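PDB 6B2V: SorB from Sorangium cellulosum, which contributes to sorangicin biosynthesis through a giant polyketide synthase, of which this chain is the pyran synthase domain of module nine, akin to polyketide dehydratase domains. Local coordinates for residues D174-I178 / N208-S212; H186-L192 / A249-R255; L214-I218 / W230-Y234. One frame throughout, in Å; residues are numbered along the deposited sequence.

Contact 1 (D174-I178 / N208-S212); sequences DKLWI and NLGNS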
ATOM      1  N   ASP A 174      -7.826  -9.601  12.161  1.00 24.26           N
ATOM      2  CA  ASP A 174      -8.170  -8.839  13.337  1.00 23.21           C
ATOM      3  C   ASP A 174      -7.419  -7.524  13.430  1.00 24.04           C
ATOM      4  O   ASP A 174      -7.833  -6.626  14.122  1.00 25.56           O
ATOM      5  CB  ASP A 174      -7.859  -9.628  14.592  1.00 29.72           C
ATOM      6  CG  ASP A 174      -8.958 -10.592  15.017  1.00 38.65           C
ATOM      7  OD1 ASP A 174     -10.091 -10.523  14.576  1.00 43.85           O
ATOM      8  OD2 ASP A 174      -8.674 -11.425  15.852  1.00 45.60           O
ATOM      9  N   LYS A 175      -6.256  -7.466  12.797  1.00 19.61           N
ATOM     10  CA  LYS A 175      -5.439  -6.273  12.811  1.00 19.41           C
ATOM     11  C   LYS A 175      -5.774  -5.292  11.695  1.00 17.55           C
ATOM     12  O   LYS A 175      -5.377  -4.188  11.747  1.00 20.30           O
ATOM     13  CB  LYS A 175      -3.972  -6.644  12.758  1.00 21.18           C
ATOM     14  CG  LYS A 175      -3.521  -7.478  13.924  1.00 26.02           C
ATOM     15  CD  LYS A 175      -3.542  -6.665  15.187  1.00 26.84           C
ATOM     16  CE  LYS A 175      -2.876  -7.382  16.360  1.00 33.71           C
ATOM     17  NZ  LYS A 175      -3.080  -8.835  16.229  1.00 41.60           N
ATOM     18  N   LEU A 176      -6.508  -5.780  10.727  1.00 17.64           N
ATOM     19  CA  LEU A 176      -7.016  -4.962   9.662  1.00 15.37           C
ATOM     20  C   LEU A 176      -8.229  -4.147  10.130  1.00 16.85           C
ATOM     21  O   LEU A 176      -8.768  -4.398  11.161  1.00 16.25           O
ATOM     22  CB  LEU A 176      -7.425  -5.809   8.480  1.00 15.94           C
ATOM     23  CG  LEU A 176      -6.348  -6.665   7.839  1.00 17.28           C
ATOM     24  CD1 LEU A 176      -6.903  -7.448   6.696  1.00 17.30           C
ATOM     25  CD2 LEU A 176      -5.183  -5.804   7.453  1.00 18.70           C
ATOM     26  N   TRP A 177      -8.604  -3.170   9.331  1.00 11.84           N
ATOM     27  CA  TRP A 177      -9.725  -2.324   9.610  1.00 12.71           C
ATOM     28  C   TRP A 177     -11.033  -2.772   8.942  1.00 12.05           C
ATOM     29  O   TRP A 177     -12.042  -2.217   9.165  1.00 11.53           O
ATOM     30  CB  TRP A 177      -9.439  -0.904   9.130  1.00 11.95           C
ATOM     31  CG  TRP A 177      -8.336  -0.143   9.824  1.00 11.73           C
ATOM     32  CD1 TRP A 177      -7.146  -0.608  10.229  1.00 13.73           C
ATOM     33  CD2 TRP A 177      -8.351   1.247  10.151  1.00 11.71           C
ATOM     34  NE1 TRP A 177      -6.434   0.379  10.804  1.00 14.69           N
ATOM     35  CE2 TRP A 177      -7.142   1.545  10.734  1.00 14.49           C
ATOM     36  CE3 TRP A 177      -9.270   2.260   9.982  1.00 13.14           C
ATOM     37  CZ2 TRP A 177      -6.858   2.808  11.199  1.00 14.76           C
ATOM     38  CZ3 TRP A 177      -8.974   3.498  10.426  1.00 13.31           C
ATOM     39  CH2 TRP A 177      -7.787   3.758  11.025  1.00 16.60           C
ATOM     40  N   ILE A 178     -10.954  -3.792   8.118  1.00 11.34           N
ATOM     41  CA  ILE A 178     -12.147  -4.224   7.430  1.00 11.62           C
ATOM     42  C   ILE A 178     -13.249  -4.762   8.329  1.00 11.57           C
ATOM     43  O   ILE A 178     -12.996  -5.573   9.140  1.00 13.53           O
ATOM     44  CB  ILE A 178     -11.767  -5.252   6.365  1.00 12.39           C
ATOM     45  CG1 ILE A 178     -10.794  -4.604   5.416  1.00 15.57           C
ATOM     46  CG2 ILE A 178     -12.993  -5.705   5.601  1.00 13.65           C
ATOM     47  CD1 ILE A 178     -10.204  -5.577   4.472  1.00 20.45           C
ATOM     48  N   ASN A 208      -1.125  -1.778   8.667  1.00 14.17           N
ATOM     49  CA  ASN A 208      -2.401  -2.443   8.825  1.00 15.28           C
ATOM     50  C   ASN A 208      -3.532  -1.738   8.047  1.00 16.21           C
ATOM     51  O   ASN A 208      -4.379  -2.386   7.501  1.00 14.06           O
ATOM     52  CB  ASN A 208      -2.758  -2.574  10.302  1.00 19.53           C
ATOM     53  CG  ASN A 208      -1.982  -3.683  11.000  1.00 25.52           C
ATOM     54  OD1 ASN A 208      -1.534  -4.566  10.385  1.00 28.01           O
ATOM     55  ND2 ASN A 208      -1.824  -3.567  12.282  1.00 29.27           N
ATOM     56  N   LEU A 209      -3.528  -0.415   8.101  1.00 13.38           N
ATOM     57  CA  LEU A 209      -4.462   0.373   7.346  1.00 11.24           C
ATOM     58  C   LEU A 209      -4.164   0.253   5.839  1.00 11.85           C
ATOM     59  O   LEU A 209      -5.034   0.104   5.094  1.00 10.54           O
ATOM     60  CB  LEU A 209      -4.452   1.835   7.796  1.00 11.31           C
ATOM     61  CG  LEU A 209      -5.376   2.813   7.047  1.00 11.35           C
ATOM     62  CD1 LEU A 209      -6.809   2.337   7.024  1.00 12.81           C
ATOM     63  CD2 LEU A 209      -5.310   4.140   7.736  1.00 12.69           C
ATOM     64  N   GLY A 210      -2.902   0.305   5.453  1.00 11.90           N
ATOM     65  CA  GLY A 210      -2.592   0.151   4.052  1.00 10.96           C
ATOM     66  C   GLY A 210      -3.031  -1.166   3.460  1.00  9.75           C
ATOM     67  O   GLY A 210      -3.517  -1.223   2.424  1.00 10.26           O
ATOM     68  N   ASN A 211      -2.807  -2.216   4.210  1.00 11.42           N
ATOM     69  CA  ASN A 211      -3.275  -3.534   3.792  1.00 12.23           C
ATOM     70  C   ASN A 211      -4.801  -3.606   3.726  1.00 11.23           C
ATOM     71  O   ASN A 211      -5.336  -4.294   2.939  1.00 12.95           O
ATOM     72  CB  ASN A 211      -2.756  -4.620   4.715  1.00 13.24           C
ATOM     73  CG  ASN A 211      -1.350  -5.031   4.372  1.00 20.82           C
ATOM     74  OD1 ASN A 211      -0.628  -5.435   5.220  1.00 24.21           O
ATOM     75  ND2 ASN A 211      -1.021  -4.938   3.155  1.00 21.95           N
ATOM     76  N   SER A 212      -5.461  -2.875   4.605  1.00 11.17           N
ATOM     77  CA  SER A 212      -6.910  -2.817   4.564  1.00 12.43           C
ATOM     78  C   SER A 212      -7.408  -2.210   3.254  1.00 12.36           C
ATOM     79  O   SER A 212      -8.462  -2.482   2.830  1.00 13.30           O
ATOM     80  CB  SER A 212      -7.465  -2.026   5.730  1.00 11.95           C
ATOM     81  OG  SER A 212      -7.111  -2.612   6.934  1.00 12.18           O
TER
HETATM   82  O   HOH W   1      -4.175  -2.482  13.431  1.00 40.25           O

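Contact 2 (H186-L192 / A249-R255); sequences HEALASL and AYVHARR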
ATOM      1  N   HIS A 186     -17.126  -6.539 -10.781  1.00 10.51           N
ATOM      2  CA  HIS A 186     -15.992  -5.694 -11.083  1.00 10.33           C
ATOM      3  C   HIS A 186     -15.699  -4.520 -10.118  1.00 11.53           C
ATOM      4  O   HIS A 186     -14.831  -3.783 -10.333  1.00 11.31           O
ATOM      5  CB  HIS A 186     -16.143  -5.078 -12.466  1.00 12.12           C
ATOM      6  CG  HIS A 186     -17.273  -4.123 -12.545  1.00 12.71           C
ATOM      7  ND1 HIS A 186     -18.569  -4.537 -12.651  1.00 13.95           N
ATOM      8  CD2 HIS A 186     -17.313  -2.780 -12.465  1.00 13.70           C
ATOM      9  CE1 HIS A 186     -19.357  -3.486 -12.684  1.00 14.50           C
ATOM     10  NE2 HIS A 186     -18.619  -2.408 -12.567  1.00 16.00           N
ATOM     11  N   GLU A 187     -16.446  -4.455  -9.043  1.00 10.11           N
ATOM     12  CA  GLU A 187     -16.339  -3.393  -8.078  1.00 11.33           C
ATOM     13  C   GLU A 187     -16.559  -3.955  -6.659  1.00 11.23           C
ATOM     14  O   GLU A 187     -17.243  -4.874  -6.447  1.00 10.66           O
ATOM     15  CB  GLU A 187     -17.389  -2.293  -8.423  1.00 10.70           C
ATOM     16  CG  GLU A 187     -17.478  -1.030  -7.593  1.00 14.16           C
ATOM     17  CD  GLU A 187     -18.424  -0.017  -8.211  1.00 14.34           C
ATOM     18  OE1 GLU A 187     -19.326  -0.428  -8.903  1.00 13.72           O
ATOM     19  OE2 GLU A 187     -18.237   1.165  -7.982  1.00 17.94           O
ATOM     20  N   ALA A 188     -15.885  -3.324  -5.713  1.00 11.03           N
ATOM     21  CA  ALA A 188     -16.009  -3.705  -4.327  1.00 10.11           C
ATOM     22  C   ALA A 188     -15.998  -2.503  -3.367  1.00 10.12           C
ATOM     23  O   ALA A 188     -15.367  -1.553  -3.598  1.00 10.46           O
ATOM     24  CB  ALA A 188     -14.880  -4.644  -3.944  1.00  9.77           C
ATOM     25  N   LEU A 189     -16.751  -2.656  -2.305  1.00  8.38           N
ATOM     26  CA  LEU A 189     -16.826  -1.683  -1.254  1.00  9.16           C
ATOM     27  C   LEU A 189     -16.700  -2.347   0.132  1.00  9.26           C
ATOM     28  O   LEU A 189     -17.452  -3.178   0.516  1.00  9.80           O
ATOM     29  CB  LEU A 189     -18.126  -0.916  -1.359  1.00  9.52           C
ATOM     30  CG  LEU A 189     -18.321   0.255  -0.418  1.00  9.16           C
ATOM     31  CD1 LEU A 189     -17.491   1.450  -0.804  1.00 10.72           C
ATOM     32  CD2 LEU A 189     -19.802   0.603  -0.319  1.00 11.69           C
ATOM     33  N   ALA A 190     -15.687  -1.888   0.839  1.00  8.39           N
ATOM     34  CA  ALA A 190     -15.426  -2.359   2.196  1.00  8.59           C
ATOM     35  C   ALA A 190     -15.643  -1.240   3.192  1.00  9.23           C
ATOM     36  O   ALA A 190     -15.227  -0.184   2.958  1.00 10.31           O
ATOM     37  CB  ALA A 190     -13.994  -2.838   2.347  1.00 10.73           C
ATOM     38  N   SER A 191     -16.354  -1.538   4.262  1.00 10.01           N
ATOM     39  CA  SER A 191     -16.477  -0.572   5.329  1.00  9.85           C
ATOM     40  C   SER A 191     -15.352  -0.836   6.344  1.00 12.04           C
ATOM     41  O   SER A 191     -14.923  -1.925   6.496  1.00 11.83           O
ATOM     42  CB  SER A 191     -17.830  -0.576   5.970  1.00 14.80           C
ATOM     43  OG  SER A 191     -17.961  -1.720   6.707  1.00 18.31           O
ATOM     44  N   LEU A 192     -14.892   0.230   6.983  1.00 10.16           N
ATOM     45  CA  LEU A 192     -13.785   0.151   7.916  1.00 11.80           C
ATOM     46  C   LEU A 192     -14.123   0.597   9.308  1.00 11.83           C
ATOM     47  O   LEU A 192     -14.913   1.435   9.486  1.00 14.95           O
ATOM     48  CB  LEU A 192     -12.651   1.072   7.489  1.00 12.09           C
ATOM     49  CG  LEU A 192     -12.116   0.854   6.100  1.00 10.42           C
ATOM     50  CD1 LEU A 192     -11.045   1.880   5.832  1.00 13.52           C
ATOM     51  CD2 LEU A 192     -11.601  -0.544   5.837  1.00 11.15           C
ATOM     52  N   ALA A 249     -13.103   5.434   6.269  1.00  9.27           N
ATOM     53  CA  ALA A 249     -14.334   4.767   6.543  1.00  8.48           C
ATOM     54  C   ALA A 249     -14.738   3.726   5.498  1.00  8.58           C
ATOM     55  O   ALA A 249     -15.451   2.833   5.834  1.00  8.98           O
ATOM     56  CB  ALA A 249     -15.447   5.768   6.723  1.00 10.59           C
ATOM     57  N   TYR A 250     -14.303   3.906   4.254  1.00  8.69           N
ATOM     58  CA  TYR A 250     -14.624   2.954   3.198  1.00  8.89           C
ATOM     59  C   TYR A 250     -13.461   2.786   2.239  1.00 10.31           C
ATOM     60  O   TYR A 250     -12.712   3.669   2.062  1.00 10.14           O
ATOM     61  CB  TYR A 250     -15.842   3.420   2.351  1.00 10.11           C
ATOM     62  CG  TYR A 250     -17.146   3.376   3.062  1.00 11.17           C
ATOM     63  CD1 TYR A 250     -17.836   2.227   3.089  1.00 14.68           C
ATOM     64  CD2 TYR A 250     -17.670   4.452   3.702  1.00 13.32           C
ATOM     65  CE1 TYR A 250     -19.019   2.117   3.727  1.00 19.65           C
ATOM     66  CE2 TYR A 250     -18.889   4.341   4.381  1.00 18.96           C
ATOM     67  CZ  TYR A 250     -19.524   3.148   4.383  1.00 17.38           C
ATOM     68  OH  TYR A 250     -20.769   2.904   4.963  1.00 38.45           O
ATOM     69  N   VAL A 251     -13.380   1.625   1.615  1.00  8.72           N
ATOM     70  CA  VAL A 251     -12.406   1.326   0.584  1.00  8.30           C
ATOM     71  C   VAL A 251     -13.246   0.922  -0.657  1.00  8.52           C
ATOM     72  O   VAL A 251     -14.042   0.078  -0.567  1.00  9.71           O
ATOM     73  CB  VAL A 251     -11.483   0.196   1.008  1.00  8.85           C
ATOM     74  CG1 VAL A 251     -10.584  -0.230  -0.125  1.00 10.03           C
ATOM     75  CG2 VAL A 251     -10.613   0.607   2.161  1.00 11.74           C
ATOM     76  N   HIS A 252     -12.982   1.585  -1.768  1.00  8.76           N
ATOM     77  CA  HIS A 252     -13.656   1.416  -3.034  1.00  8.65           C
ATOM     78  C   HIS A 252     -12.660   1.000  -4.090  1.00 10.27           C
ATOM     79  O   HIS A 252     -11.895   1.752  -4.493  1.00 10.68           O
ATOM     80  CB  HIS A 252     -14.302   2.730  -3.441  1.00 11.51           C
ATOM     81  CG  HIS A 252     -15.091   2.653  -4.715  1.00  9.82           C
ATOM     82  ND1 HIS A 252     -15.122   3.664  -5.639  1.00 13.35           N
ATOM     83  CD2 HIS A 252     -15.845   1.659  -5.224  1.00 12.13           C
ATOM     84  CE1 HIS A 252     -15.869   3.289  -6.656  1.00 14.83           C
ATOM     85  NE2 HIS A 252     -16.356   2.091  -6.402  1.00 12.81           N
ATOM     86  N   ALA A 253     -12.793  -0.243  -4.510  1.00  8.95           N
ATOM     87  CA  ALA A 253     -11.954  -0.862  -5.511  1.00  9.81           C
ATOM     88  C   ALA A 253     -12.731  -1.284  -6.744  1.00 10.65           C
ATOM     89  O   ALA A 253     -13.808  -1.743  -6.658  1.00 10.99           O
ATOM     90  CB  ALA A 253     -11.360  -2.143  -4.939  1.00 11.59           C
ATOM     91  N   ARG A 254     -12.011  -1.532  -7.909  1.00 10.50           N
ATOM     92  CA  ARG A 254     -12.654  -1.429  -9.193  1.00 10.07           C
ATOM     93  C   ARG A 254     -11.608  -1.590 -10.287  1.00 11.43           C
ATOM     94  O   ARG A 254     -10.486  -1.359 -10.106  1.00 11.07           O
ATOM     95  CB  ARG A 254     -13.389  -0.061  -9.363  1.00 12.84           C
ATOM     96  CG  ARG A 254     -12.500   1.142  -9.327  1.00 14.30           C
ATOM     97  CD  ARG A 254     -13.274   2.460  -9.399  1.00 13.63           C
ATOM     98  NE  ARG A 254     -12.358   3.585  -9.407  1.00 22.74           N
ATOM     99  CZ  ARG A 254     -11.828   4.109  -8.334  1.00 22.53           C
ATOM    100  NH1 ARG A 254     -10.957   5.099  -8.447  1.00 24.73           N
ATOM    101  NH2 ARG A 254     -12.144   3.615  -7.170  1.00 21.18           N
ATOM    102  N   ARG A 255     -12.019  -2.560 -11.144  1.00 11.32           N
ATOM    103  CA  ARG A 255     -11.150  -2.863 -12.241  1.00 14.01           C
ATOM    104  C   ARG A 255     -10.859  -1.533 -12.938  1.00 13.56           C
ATOM    105  O   ARG A 255     -11.731  -0.770 -13.146  1.00 15.13           O
ATOM    106  CB  ARG A 255     -11.794  -3.906 -13.179  1.00 14.78           C
ATOM    107  CG  ARG A 255     -10.971  -4.377 -14.374  1.00 15.65           C
ATOM    108  CD  ARG A 255      -9.767  -5.212 -13.999  1.00 15.56           C
ATOM    109  NE  ARG A 255      -9.110  -5.874 -15.136  1.00 22.93           N
ATOM    110  CZ  ARG A 255      -9.485  -7.020 -15.645  1.00 26.67           C
ATOM    111  NH1 ARG A 255      -8.839  -7.500 -16.671  1.00 25.28           N
ATOM    112  NH2 ARG A 255     -10.500  -7.688 -15.169  1.00 25.95           N
TER

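Contact 3 (L214-I218 / W230-Y234); sequences LVPAI and WRFPY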
ATOM      1  N   LEU A 214      -5.695  -2.296   0.331  1.00 11.18           N
ATOM      2  CA  LEU A 214      -5.343  -3.229  -0.727  1.00 12.29           C
ATOM      3  C   LEU A 214      -6.130  -4.532  -0.803  1.00 12.15           C
ATOM      4  O   LEU A 214      -6.338  -5.037  -1.835  1.00 12.89           O
ATOM      5  CB  LEU A 214      -3.833  -3.531  -0.760  1.00 14.26           C
ATOM      6  CG  LEU A 214      -2.904  -2.314  -0.965  1.00 12.96           C
ATOM      7  CD1 LEU A 214      -1.495  -2.742  -1.283  1.00 18.66           C
ATOM      8  CD2 LEU A 214      -3.415  -1.335  -1.995  1.00 15.80           C
ATOM      9  N   VAL A 215      -6.565  -5.026   0.345  1.00 12.30           N
ATOM     10  CA  VAL A 215      -7.237  -6.318   0.376  1.00 14.01           C
ATOM     11  C   VAL A 215      -8.469  -6.386  -0.498  1.00 14.05           C
ATOM     12  O   VAL A 215      -8.658  -7.352  -1.154  1.00 13.02           O
ATOM     13  CB  VAL A 215      -7.498  -6.798   1.850  1.00 16.13           C
ATOM     14  CG1 VAL A 215      -8.603  -7.841   1.960  1.00 19.45           C
ATOM     15  CG2 VAL A 215      -6.251  -7.401   2.383  1.00 16.56           C
ATOM     16  N   PRO A 216      -9.295  -5.363  -0.507  1.00 11.89           N
ATOM     17  CA  PRO A 216     -10.477  -5.427  -1.355  1.00 12.87           C
ATOM     18  C   PRO A 216     -10.146  -5.506  -2.849  1.00 12.23           C
ATOM     19  O   PRO A 216     -10.871  -6.097  -3.560  1.00 12.60           O
ATOM     20  CB  PRO A 216     -11.256  -4.166  -0.966  1.00 14.70           C
ATOM     21  CG  PRO A 216     -10.886  -4.003   0.418  1.00 13.55           C
ATOM     22  CD  PRO A 216      -9.424  -4.286   0.470  1.00 13.38           C
ATOM     23  N   ALA A 217      -9.098  -4.802  -3.279  1.00 12.80           N
ATOM     24  CA  ALA A 217      -8.641  -4.859  -4.659  1.00 11.97           C
ATOM     25  C   ALA A 217      -8.084  -6.235  -5.031  1.00 13.28           C
ATOM     26  O   ALA A 217      -8.309  -6.696  -6.080  1.00 11.51           O
ATOM     27  CB  ALA A 217      -7.604  -3.767  -4.922  1.00 12.87           C
ATOM     28  N   ILE A 218      -7.310  -6.800  -4.131  1.00 12.56           N
ATOM     29  CA  ILE A 218      -6.781  -8.114  -4.360  1.00 11.08           C
ATOM     30  C   ILE A 218      -7.900  -9.165  -4.392  1.00 13.11           C
ATOM     31  O   ILE A 218      -7.913  -9.998  -5.222  1.00 12.30           O
ATOM     32  CB  ILE A 218      -5.716  -8.457  -3.335  1.00 12.28           C
ATOM     33  CG1 ILE A 218      -4.521  -7.585  -3.559  1.00 13.47           C
ATOM     34  CG2 ILE A 218      -5.346  -9.924  -3.419  1.00 14.93           C
ATOM     35  CD1 ILE A 218      -3.601  -7.511  -2.384  1.00 16.82           C
ATOM     36  N   TRP A 230      -3.522 -16.249  -3.020  1.00 23.30           N
ATOM     37  CA  TRP A 230      -3.297 -14.821  -2.736  1.00 22.17           C
ATOM     38  C   TRP A 230      -2.381 -14.166  -3.730  1.00 20.00           C
ATOM     39  O   TRP A 230      -1.487 -14.791  -4.245  1.00 21.22           O
ATOM     40  CB  TRP A 230      -2.716 -14.623  -1.335  1.00 20.79           C
ATOM     41  CG  TRP A 230      -2.837 -13.215  -0.828  1.00 19.94           C
ATOM     42  CD1 TRP A 230      -1.860 -12.345  -0.597  1.00 18.97           C
ATOM     43  CD2 TRP A 230      -4.041 -12.530  -0.585  1.00 19.92           C
ATOM     44  NE1 TRP A 230      -2.367 -11.150  -0.205  1.00 20.83           N
ATOM     45  CE2 TRP A 230      -3.720 -11.246  -0.195  1.00 18.10           C
ATOM     46  CE3 TRP A 230      -5.369 -12.882  -0.672  1.00 21.33           C
ATOM     47  CZ2 TRP A 230      -4.671 -10.337   0.142  1.00 20.25           C
ATOM     48  CZ3 TRP A 230      -6.309 -11.982  -0.331  1.00 25.15           C
ATOM     49  CH2 TRP A 230      -5.958 -10.720   0.071  1.00 21.00           C
ATOM     50  N   ARG A 231      -2.654 -12.903  -3.990  1.00 13.39           N
ATOM     51  CA  ARG A 231      -1.848 -12.142  -4.879  1.00 14.15           C
ATOM     52  C   ARG A 231      -1.213 -10.971  -4.126  1.00 15.90           C
ATOM     53  O   ARG A 231      -1.770 -10.445  -3.231  1.00 15.95           O
ATOM     54  CB  ARG A 231      -2.673 -11.690  -6.085  1.00 14.51           C
ATOM     55  CG  ARG A 231      -3.145 -12.844  -6.975  1.00 15.20           C
ATOM     56  CD  ARG A 231      -4.032 -12.440  -8.121  1.00 16.27           C
ATOM     57  NE  ARG A 231      -4.280 -13.555  -9.016  1.00 18.95           N
ATOM     58  CZ  ARG A 231      -4.882 -13.461 -10.165  1.00 16.38           C
ATOM     59  NH1 ARG A 231      -5.342 -12.328 -10.602  1.00 26.58           N
ATOM     60  NH2 ARG A 231      -5.015 -14.527 -10.905  1.00 19.51           N
ATOM     61  N   PHE A 232      -0.002 -10.648  -4.518  1.00 14.12           N
ATOM     62  CA  PHE A 232       0.786  -9.596  -3.930  1.00 14.67           C
ATOM     63  C   PHE A 232       1.034  -8.460  -4.896  1.00 15.12           C
ATOM     64  O   PHE A 232       1.152  -8.677  -6.044  1.00 12.78           O
ATOM     65  CB  PHE A 232       2.126 -10.154  -3.469  1.00 13.79           C
ATOM     66  CG  PHE A 232       2.004 -11.283  -2.553  1.00 15.45           C
ATOM     67  CD1 PHE A 232       1.812 -12.535  -3.030  1.00 17.09           C
ATOM     68  CD2 PHE A 232       2.049 -11.082  -1.233  1.00 19.06           C
ATOM     69  CE1 PHE A 232       1.681 -13.594  -2.195  1.00 20.21           C
ATOM     70  CE2 PHE A 232       1.914 -12.130  -0.365  1.00 21.57           C
ATOM     71  CZ  PHE A 232       1.735 -13.392  -0.857  1.00 22.33           C
ATOM     72  N   PRO A 233       1.147  -7.257  -4.366  1.00 14.59           N
ATOM     73  CA  PRO A 233       1.377  -6.131  -5.247  1.00 13.51           C
ATOM     74  C   PRO A 233       2.674  -6.317  -6.100  1.00 12.85           C
ATOM     75  O   PRO A 233       3.625  -6.698  -5.577  1.00 15.25           O
ATOM     76  CB  PRO A 233       1.542  -4.959  -4.257  1.00 14.63           C
ATOM     77  CG  PRO A 233       0.665  -5.379  -3.146  1.00 13.00           C
ATOM     78  CD  PRO A 233       0.763  -6.842  -3.015  1.00 14.88           C
ATOM     79  N   TYR A 234       2.575  -6.096  -7.387  1.00 13.36           N
ATOM     80  CA  TYR A 234       3.692  -6.189  -8.320  1.00 14.04           C
ATOM     81  C   TYR A 234       4.037  -4.799  -8.887  1.00 13.28           C
ATOM     82  O   TYR A 234       5.128  -4.362  -8.816  1.00 13.29           O
ATOM     83  CB  TYR A 234       3.325  -7.193  -9.429  1.00 15.12           C
ATOM     84  CG  TYR A 234       4.163  -7.126 -10.673  1.00 15.14           C
ATOM     85  CD1 TYR A 234       5.522  -7.102 -10.585  1.00 17.06           C
ATOM     86  CD2 TYR A 234       3.597  -7.082 -11.893  1.00 18.22           C
ATOM     87  CE1 TYR A 234       6.299  -7.035 -11.698  1.00 20.11           C
ATOM     88  CE2 TYR A 234       4.375  -7.013 -13.040  1.00 19.73           C
ATOM     89  CZ  TYR A 234       5.737  -6.992 -12.901  1.00 18.55           C
ATOM     90  OH  TYR A 234       6.553  -6.893 -13.970  1.00 21.98           O
TER

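Contact 1 (D174-I178 / N208-S212)
Trp177 meets Ser212 through its backbone and Leu209 through its ring. Its N-H runs almost straight to Ser212 OG (N to OG 2.9 Å, angle at the hydrogen 177°). The serine hydroxyl in turn donates to Asn208 O, with OG 2.8 Å from that oxygen. Ser212 N also binds Asn208 O, from the opposite face of the carbonyl plane, and this oxygen thus has two donors. Serine suits the site because one short hydroxyl can accept from the loop and donate to its own helix; chi1 of -61° sets OG beside the serine's backbone N, where it can do both. The indole lies over Leu209, whose CD1 sits 3.8 Å from the centroid of the six-membered ring of Trp177, a CH-pi contact over the face. Leu176 lays CD2 3.5 Å from Asn208 O and also against Asn211 CB. At the helix start a water joins Lys175 O (2.7 Å from the water) to Asn208 ND2, which also binds Asp57. Farther out, Asp206 holds Asn208 N and Gln193 pairs with the backbone of Trp177. Ser212 O is buried without a polar partner: Pro216, one turn on, has no N-H to offer, and Ile178 CD1 packs 3.9 Å from that oxygen. The result is a directional relay, loop amide to hydroxyl to helix carbonyl, tying the entrance of strand 178-183 to the central helix of the hotdog fold.

Contact 2 (H186-L192 / A249-R255)
Glu187 reaches across to His252 from the neighbouring antiparallel strand. Its CB lies 4.0 Å from Ala253 O. With chi1 at -178° the chain runs on extended from there, and CG comes 3.5 Å from His252 NE2. CD then lies at the edge of the His252 ring, in its plane. At the tip, OE2 accepts the NE2-H of His252 over 2.6 Å, using its anti lone pair and lying near the imidazole plane, while the carboxylate is turned 35° from that ring. OE1 belongs to a salt bridge with Arg153, so both carboxylate oxygens are engaged. Farther along the same face, Leu189 CD1 packs 4.0 Å from Tyr250 CD1, and Ser191 CB touches the tyrosine ring at CE1; Ser191 OG itself turns to Ser180. Helix 147-152 covers Leu189 and Tyr250. These strands are part of the C-terminal hotdog fold, whose curved antiparallel sheet wraps a long helix, here 207-225. The face turned to that helix carries Ala188, Ala190, Val251 and Ala253; the alanine methyls and the compact valine allow Pro216 to pack on Ala190 and Val251, and Ala217 on Ala253. Ala188 with Ala253 and Ala190 with Val251 are hydrogen-bonded pairs, each joined by two bonds; Ala190 N to Val251 O is 2.9 Å. Near the far end Ala249 and Tyr250 together face Val273 in a classic beta bulge. Ala249 O still takes the N-H of Leu192 (N to O 2.9 Å).

Contact 3 (L214-I218 / W230-Y234)
Apolar packing of Ile218 on Trp230 joins the middle of helix 207-225 to the segment leading into strand 232-241, deep in the domain. The CG2 methyl of Ile218 stands 3.6 Å from the centroid of the six-membered ring of Trp230, 11° off the ring normal, a CH-pi contact offset toward the rim. The beta-branch makes isoleucine apt here: with chi1 at -68°, CG2 is left to cover the indole while CG1 carries CD1 to within 3.6 Å of Arg231 O. One turn earlier Val215 meets the same indole at its edge, CG2 lying 4.0 Å from Trp230 CZ2. In a hotdog fold the central helix is gripped by its sheet, and here strand 279-289 adds Phe283 against Leu214 and Ala288 against Ile218. Leu214 also reaches Pro233, CD1 to CG 3.9 Å, where the ring's CG offers a rigid hydrocarbon corner. Arg231 O is buried among these groups with no polar partner. The arginine's side chain, by contrast, extends toward the later turns of the helix, where its guanidinium forms a salt bridge with Asp225 through NH2 and a hydrogen bond to Ser221 OG through NH1.

In the fold
All three contacts lie in the region predicted as the C-terminal hotdog fold, their centres about 13 Å from one another. Helix 207-225 runs through the group: contact 1 uses its first turns, contact 3 its middle, and contact 2, a pair of sheet strands, rests on Pro216 and Ala217 of the contact 3 segment. Ile178 of contact 1 touches Val215 of contact 3, and Leu192 of contact 2 packs against Trp177. Along the chain, contact 1 closes before contact 3 opens; the segments of contacts 1 and 2 alternate, and contact 3 falls wholly between the two strands of contact 2. Pieces 12 to 57 residues apart in the chain are thereby gathered around one helix, building the core of this half of the domain.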